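Local atomic coordinates of papain-like protease (Human betacoronavirus 2c EMC/2012, PDB entry 4RNA), a protein that probably cleaves the viral replicase polyprotein as a cysteine protease and, as in related coronavirus enzymes, removes ubiquitin and ISG15 from host proteins. Residues Ile128-Pro133 / Ala177-Cys182; Thr27-Leu32 / Ile42-Pro47. All blocks are in the same frame, centred on the assembly; numbering follows the deposited sequence.

Contact 1 (Ile128-Pro133 / Ala177-Cys182)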
loop_
_atom_site.group_PDB
_atom_site.type_symbol
_atom_site.label_atom_id
_atom_site.label_comp_id
_atom_site.label_asym_id
_atom_site.label_seq_id
_atom_site.Cartn_x
_atom_site.Cartn_y
_atom_site.Cartn_z
ATOM N N ILE A 128 -8.722 20.048 -7.417
ATOM C CA ILE A 128 -8.796 18.645 -7.007
ATOM C C ILE A 128 -9.773 18.468 -5.845
ATOM O O ILE A 128 -9.945 19.373 -5.006
ATOM C CB ILE A 128 -7.431 18.075 -6.547
ATOM C CG1 ILE A 128 -6.981 18.789 -5.280
ATOM C CG2 ILE A 128 -6.411 18.191 -7.678
ATOM C CD1 ILE A 128 -5.713 18.184 -4.655
ATOM N N LYS A 129 -10.433 17.314 -5.872
ATOM C CA LYS A 129 -11.355 16.862 -4.837
ATOM C C LYS A 129 -11.131 15.341 -4.672
ATOM O O LYS A 129 -10.883 14.650 -5.649
ATOM C CB LYS A 129 -12.801 17.111 -5.267
ATOM C CG LYS A 129 -13.818 16.922 -4.156
ATOM C CD LYS A 129 -15.274 17.039 -4.624
ATOM C CE LYS A 129 -15.660 15.947 -5.617
ATOM N NZ LYS A 129 -15.036 16.252 -6.940
ATOM N N PHE A 130 -11.237 14.851 -3.439
ATOM C CA PHE A 130 -11.057 13.432 -3.159
ATOM C C PHE A 130 -12.376 12.721 -3.348
ATOM O O PHE A 130 -13.402 13.220 -2.915
ATOM C CB PHE A 130 -10.475 13.225 -1.750
ATOM C CG PHE A 130 -9.033 13.600 -1.682
ATOM C CD1 PHE A 130 -8.079 12.786 -2.298
ATOM C CD2 PHE A 130 -8.626 14.793 -1.071
ATOM C CE1 PHE A 130 -6.739 13.157 -2.297
ATOM C CE2 PHE A 130 -7.293 15.173 -1.059
ATOM C CZ PHE A 130 -6.343 14.359 -1.684
ATOM N N VAL A 131 -12.344 11.585 -4.026
ATOM C CA VAL A 131 -13.591 10.873 -4.322
ATOM C C VAL A 131 -13.968 10.065 -3.086
ATOM O O VAL A 131 -15.082 9.626 -2.965
ATOM C CB VAL A 131 -13.514 9.974 -5.581
ATOM C CG1 VAL A 131 -13.093 10.794 -6.790
ATOM C CG2 VAL A 131 -12.585 8.774 -5.381
ATOM N N ILE A 132 -13.042 9.890 -2.146
ATOM C CA ILE A 132 -13.379 9.207 -0.857
ATOM C C ILE A 132 -13.841 10.257 0.199
ATOM O O ILE A 132 -13.104 11.196 0.503
ATOM C CB ILE A 132 -12.133 8.461 -0.298
ATOM C CG1 ILE A 132 -11.755 7.286 -1.235
ATOM C CG2 ILE A 132 -12.443 7.921 1.112
ATOM C CD1 ILE A 132 -10.323 6.748 -1.074
ATOM N N PRO A 133 -15.063 10.097 0.763
ATOM C CA PRO A 133 -15.517 11.131 1.696
ATOM C C PRO A 133 -14.627 11.387 2.891
ATOM O O PRO A 133 -14.452 12.551 3.267
ATOM C CB PRO A 133 -16.888 10.616 2.138
ATOM C CG PRO A 133 -17.390 9.860 0.931
ATOM C CD PRO A 133 -16.195 9.245 0.268
ATOM N N ALA A 177 -4.137 9.200 -6.774
ATOM C CA ALA A 177 -5.087 8.143 -7.340
ATOM C C ALA A 177 -6.488 8.163 -6.682
ATOM O O ALA A 177 -7.446 7.660 -7.268
ATOM C CB ALA A 177 -4.494 6.741 -7.277
ATOM N N LYS A 178 -6.623 8.769 -5.502
ATOM C CA LYS A 178 -7.902 8.894 -4.809
ATOM C C LYS A 178 -8.630 10.192 -5.086
ATOM O O LYS A 178 -9.630 10.513 -4.400
ATOM C CB LYS A 178 -7.685 8.799 -3.284
ATOM C CG LYS A 178 -6.872 7.582 -2.796
ATOM C CD LYS A 178 -7.321 6.354 -3.526
ATOM C CE LYS A 178 -7.341 5.134 -2.604
ATOM N NZ LYS A 178 -5.955 4.756 -2.213
ATOM N N ALA A 179 -8.106 11.001 -6.024
ATOM C CA ALA A 179 -8.638 12.343 -6.215
ATOM C C ALA A 179 -9.236 12.431 -7.602
ATOM O O ALA A 179 -9.005 11.559 -8.442
ATOM C CB ALA A 179 -7.549 13.413 -6.028
ATOM N N GLU A 180 -9.981 13.482 -7.855
ATOM C CA GLU A 180 -10.403 13.732 -9.217
ATOM C C GLU A 180 -10.336 15.244 -9.476
ATOM O O GLU A 180 -10.367 16.088 -8.553
ATOM C CB GLU A 180 -11.814 13.204 -9.468
ATOM C CG GLU A 180 -12.889 14.164 -8.954
ATOM C CD GLU A 180 -14.298 13.577 -8.950
ATOM O OE1 GLU A 180 -15.028 13.889 -7.982
ATOM O OE2 GLU A 180 -14.675 12.807 -9.889
ATOM N N LEU A 181 -10.205 15.568 -10.744
ATOM C CA LEU A 181 -10.027 16.938 -11.152
ATOM C C LEU A 181 -11.416 17.551 -11.274
ATOM O O LEU A 181 -12.329 16.886 -11.761
ATOM C CB LEU A 181 -9.363 16.915 -12.533
ATOM C CG LEU A 181 -8.567 18.168 -12.857
ATOM C CD1 LEU A 181 -7.441 18.351 -11.833
ATOM C CD2 LEU A 181 -8.021 17.996 -14.278
ATOM N N CYS A 182 -11.578 18.799 -10.867
ATOM C CA CYS A 182 -12.881 19.502 -10.968
ATOM C C CYS A 182 -13.033 20.286 -12.276
ATOM O O CYS A 182 -13.955 21.053 -12.428
ATOM C CB CYS A 182 -13.036 20.451 -9.787
ATOM S SG CYS A 182 -13.070 19.550 -8.210
#

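Contact 2 (Thr27-Leu32 / Ile42-Pro47)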
loop_
_atom_site.group_PDB
_atom_site.type_symbol
_atom_site.label_atom_id
_atom_site.label_comp_id
_atom_site.label_asym_id
_atom_site.label_seq_id
_atom_site.Cartn_x
_atom_site.Cartn_y
_atom_site.Cartn_z
ATOM N N THR A 27 -14.107 -9.237 28.571
ATOM C CA THR A 27 -13.532 -8.066 27.878
ATOM C C THR A 27 -14.406 -7.563 26.743
ATOM O O THR A 27 -15.271 -8.296 26.215
ATOM C CB THR A 27 -12.216 -8.425 27.215
ATOM O OG1 THR A 27 -12.446 -9.552 26.369
ATOM C CG2 THR A 27 -11.171 -8.691 28.299
ATOM N N TYR A 28 -14.124 -6.318 26.337
ATOM C CA TYR A 28 -14.708 -5.769 25.092
ATOM C C TYR A 28 -14.431 -6.680 23.900
ATOM O O TYR A 28 -15.331 -7.046 23.108
ATOM C CB TYR A 28 -14.077 -4.425 24.837
ATOM C CG TYR A 28 -14.721 -3.318 25.588
ATOM C CD1 TYR A 28 -15.960 -2.825 25.188
ATOM C CD2 TYR A 28 -14.087 -2.728 26.709
ATOM C CE1 TYR A 28 -16.566 -1.767 25.855
ATOM C CE2 TYR A 28 -14.691 -1.672 27.391
ATOM C CZ TYR A 28 -15.933 -1.217 26.959
ATOM O OH TYR A 28 -16.584 -0.206 27.606
ATOM N N ARG A 29 -13.162 -7.108 23.801
ATOM C CA ARG A 29 -12.796 -8.048 22.741
ATOM C C ARG A 29 -13.693 -9.286 22.693
ATOM O O ARG A 29 -14.284 -9.607 21.633
ATOM C CB ARG A 29 -11.329 -8.456 22.848
ATOM C CG ARG A 29 -10.970 -9.413 21.688
ATOM C CD ARG A 29 -9.704 -10.244 21.905
ATOM N NE ARG A 29 -8.580 -9.414 22.257
ATOM C CZ ARG A 29 -7.590 -9.118 21.419
ATOM N NH1 ARG A 29 -7.599 -9.594 20.161
ATOM N NH2 ARG A 29 -6.560 -8.391 21.862
ATOM N N SER A 30 -13.874 -9.958 23.834
ATOM C CA SER A 30 -14.733 -11.157 23.877
ATOM C C SER A 30 -16.182 -10.848 23.577
ATOM O O SER A 30 -16.871 -11.657 22.946
ATOM C CB SER A 30 -14.693 -11.850 25.237
ATOM O OG SER A 30 -13.373 -11.811 25.729
ATOM N N GLN A 31 -16.648 -9.677 24.012
ATOM C CA GLN A 31 -18.072 -9.339 23.806
ATOM C C GLN A 31 -18.394 -8.764 22.443
ATOM O O GLN A 31 -19.544 -8.942 21.892
ATOM C CB GLN A 31 -18.477 -8.349 24.913
ATOM C CG GLN A 31 -18.406 -8.998 26.320
ATOM C CD GLN A 31 -19.168 -8.187 27.345
ATOM O OE1 GLN A 31 -20.422 -8.098 27.290
ATOM N NE2 GLN A 31 -18.447 -7.525 28.204
ATOM N N LEU A 32 -17.414 -8.051 21.892
ATOM C CA LEU A 32 -17.713 -7.143 20.741
ATOM C C LEU A 32 -16.614 -7.178 19.674
ATOM O O LEU A 32 -16.847 -7.497 18.529
ATOM C CB LEU A 32 -17.910 -5.739 21.303
ATOM C CG LEU A 32 -18.344 -4.542 20.504
ATOM C CD1 LEU A 32 -19.671 -4.847 19.770
ATOM C CD2 LEU A 32 -18.409 -3.313 21.474
ATOM N N ILE A 42 -9.013 -0.235 23.803
ATOM C CA ILE A 42 -9.461 -0.764 25.099
ATOM C C ILE A 42 -9.986 -2.194 25.049
ATOM O O ILE A 42 -10.638 -2.674 25.992
ATOM C CB ILE A 42 -10.437 0.245 25.785
ATOM C CG1 ILE A 42 -11.697 0.423 24.919
ATOM C CG2 ILE A 42 -9.768 1.598 25.945
ATOM C CD1 ILE A 42 -12.928 0.980 25.642
ATOM N N SER A 43 -9.703 -2.908 23.949
ATOM C CA SER A 43 -10.272 -4.251 23.670
ATOM C C SER A 43 -10.108 -5.226 24.837
ATOM O O SER A 43 -10.974 -6.015 25.101
ATOM C CB SER A 43 -9.648 -4.936 22.430
ATOM O OG SER A 43 -9.701 -4.071 21.287
ATOM N N ASP A 44 -8.953 -5.166 25.470
ATOM C CA ASP A 44 -8.586 -6.143 26.487
ATOM C C ASP A 44 -8.849 -5.660 27.915
ATOM O O ASP A 44 -8.295 -6.212 28.876
ATOM C CB ASP A 44 -7.125 -6.592 26.275
ATOM C CG ASP A 44 -6.990 -7.534 25.080
ATOM O OD1 ASP A 44 -7.862 -8.424 24.833
ATOM O OD2 ASP A 44 -5.999 -7.381 24.364
ATOM N N THR A 45 -9.696 -4.635 28.035
ATOM C CA THR A 45 -10.227 -4.170 29.302
ATOM C C THR A 45 -11.644 -4.664 29.478
ATOM O O THR A 45 -12.309 -5.136 28.511
ATOM C CB THR A 45 -10.129 -2.641 29.457
ATOM O OG1 THR A 45 -11.098 -2.005 28.615
ATOM C CG2 THR A 45 -8.708 -2.147 29.107
ATOM N N ILE A 46 -12.109 -4.611 30.730
ATOM C CA ILE A 46 -13.487 -5.040 31.044
ATOM C C ILE A 46 -14.381 -3.812 31.074
ATOM O O ILE A 46 -14.048 -2.802 31.735
ATOM C CB ILE A 46 -13.585 -5.738 32.445
ATOM C CG1 ILE A 46 -12.586 -6.910 32.577
ATOM C CG2 ILE A 46 -15.022 -6.202 32.692
ATOM C CD1 ILE A 46 -12.961 -8.131 31.770
ATOM N N PRO A 47 -15.531 -3.871 30.393
ATOM C CA PRO A 47 -16.391 -2.657 30.403
ATOM C C PRO A 47 -16.827 -2.234 31.811
ATOM O O PRO A 47 -17.101 -3.094 32.696
ATOM C CB PRO A 47 -17.649 -3.101 29.619
ATOM C CG PRO A 47 -17.191 -4.273 28.820
ATOM C CD PRO A 47 -16.166 -4.982 29.684
HETATM O O HOH W 1 -9.892 -10.500 25.672
#

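Contact 1 (Ile128-Pro133 / Ala177-Cys182)
Strand 128-130 pairs with strand 179-181 in a short antiparallel ribbon, the two axes 4.5 Å apart at closest approach and running at 147° to each other. K129 and E180 form the central hydrogen-bonded pair: K129 N donates to E180 O at 2.9 Å, and E180 N to K129 O at 2.7 Å. The non-hydrogen-bonded pairs I128-L181 and F130-A179 flank it, and V131 N extends the pairing past the strand end by donating to K178 O at 2.9 Å.

On the face carrying K129 and E180, the two side chains lie alongside each other and point the same way. The lysine chain leaves with CG anti to the backbone N (chi1 -169°) and then bends at chi3 and chi4, and its ammonium reaches the carboxylate in a salt bridge, K129 NZ to E180 OE1 at 2.6 Å. The nitrogen approaches OE1 on the anti side, well out of the carboxylate plane. V131 CG1 packs against the same group, 3.7 Å from E180 CD, while C182 SG rests near K129 CB. The other face carries apolar side chains: F130 CD1 lies 3.8 Å from A179 CB, and I128 CG2 faces L181 CD1. K178 O lies at the edge of the phenyl ring, near its plane. Beyond the strand, I132 CD1 crosses the aliphatic part of K178 at a slant, with CE the closest carbon at 3.7 Å.

Helix 133-143, with I132 as N-cap, packs on I128 and F130, F139 meeting the F130 ring edge-to-face, while L206 lies against A179 and L181. The contact is a two-stranded antiparallel ribbon in the helical thumb subdomain of the papain-like fold, tying the start of helix 133-143 to the chain leaving helix 168-176.

Contact 2 (Thr27-Leu32 / Ile42-Pro47)
Y28 lies between P47 and I42, its ring held from opposite faces. P47 CG sits over the ring centre, 3.7 Å from the centroid and only 8° off the normal, while I42 CD1 makes a more slanted CH-pi contact at 4.1 Å from the centroid. T45 OG1 meets the ring edge in plane; this hydroxyl donates to I42 O, which also accepts from T45 N in the type I turn 42-45. The phenol oxygen is hydrogen-bonded to Q51, and Q31 NE2, which meets P47 CG tip to tip, bonds to the carbonyls of N23 and N26.

The first turn of helix 28-31 is bound to the turn through its backbone. Y28 N donates to T45 O at 3.1 Å, approaching nearly in line with the carbonyl, and R29 N reaches a lone pair of S43 O at 2.8 Å. T27 OG1 caps the helix by accepting from S30 N, and a water joins this oxygen to D44 OD1.

R29 grips D44 side-on with two nitrogens: NE to OD1 at 2.9 Å and NH2 to OD2 at 2.8 Å. With CG anti to the backbone N (chi1 -178°) and a bend at chi3, the R29 chain brings the NE edge of its guanidinium to the carboxylate. Guanidinium and carboxylate planes are 19° apart, and both oxygens are met on their syn sides. R29 NH1 also donates to T251 O of the second subunit.

In the N-terminal ubiquitin-like domain, turn carbonyls thus take up helix N-H groups, and the two-bond salt bridge probably fixes the guanidinium's rotation and favours a charged D44.

Overall arrangement
The segments of contact 2 both precede those of contact 1 in the chain, and the contacts share no secondary-structure element: their centres lie 37 Å apart, with nearest atoms about 24 Å from each other. Contact 1, nearer the chain centre, lies at the surface in the helical thumb; contact 2 is partly buried and sits in the ubiquitin-like domain, against its five-stranded sheet. Both pair a salt bridge with apolar packing and main-chain bonds. In 128-133/177-182 those bonds follow a strand register, whereas in 27-32/42-47 a helix start meets a turn. The second subunit reaches R29 of contact 2, while contact 1 has no partner from another chain in the assembly.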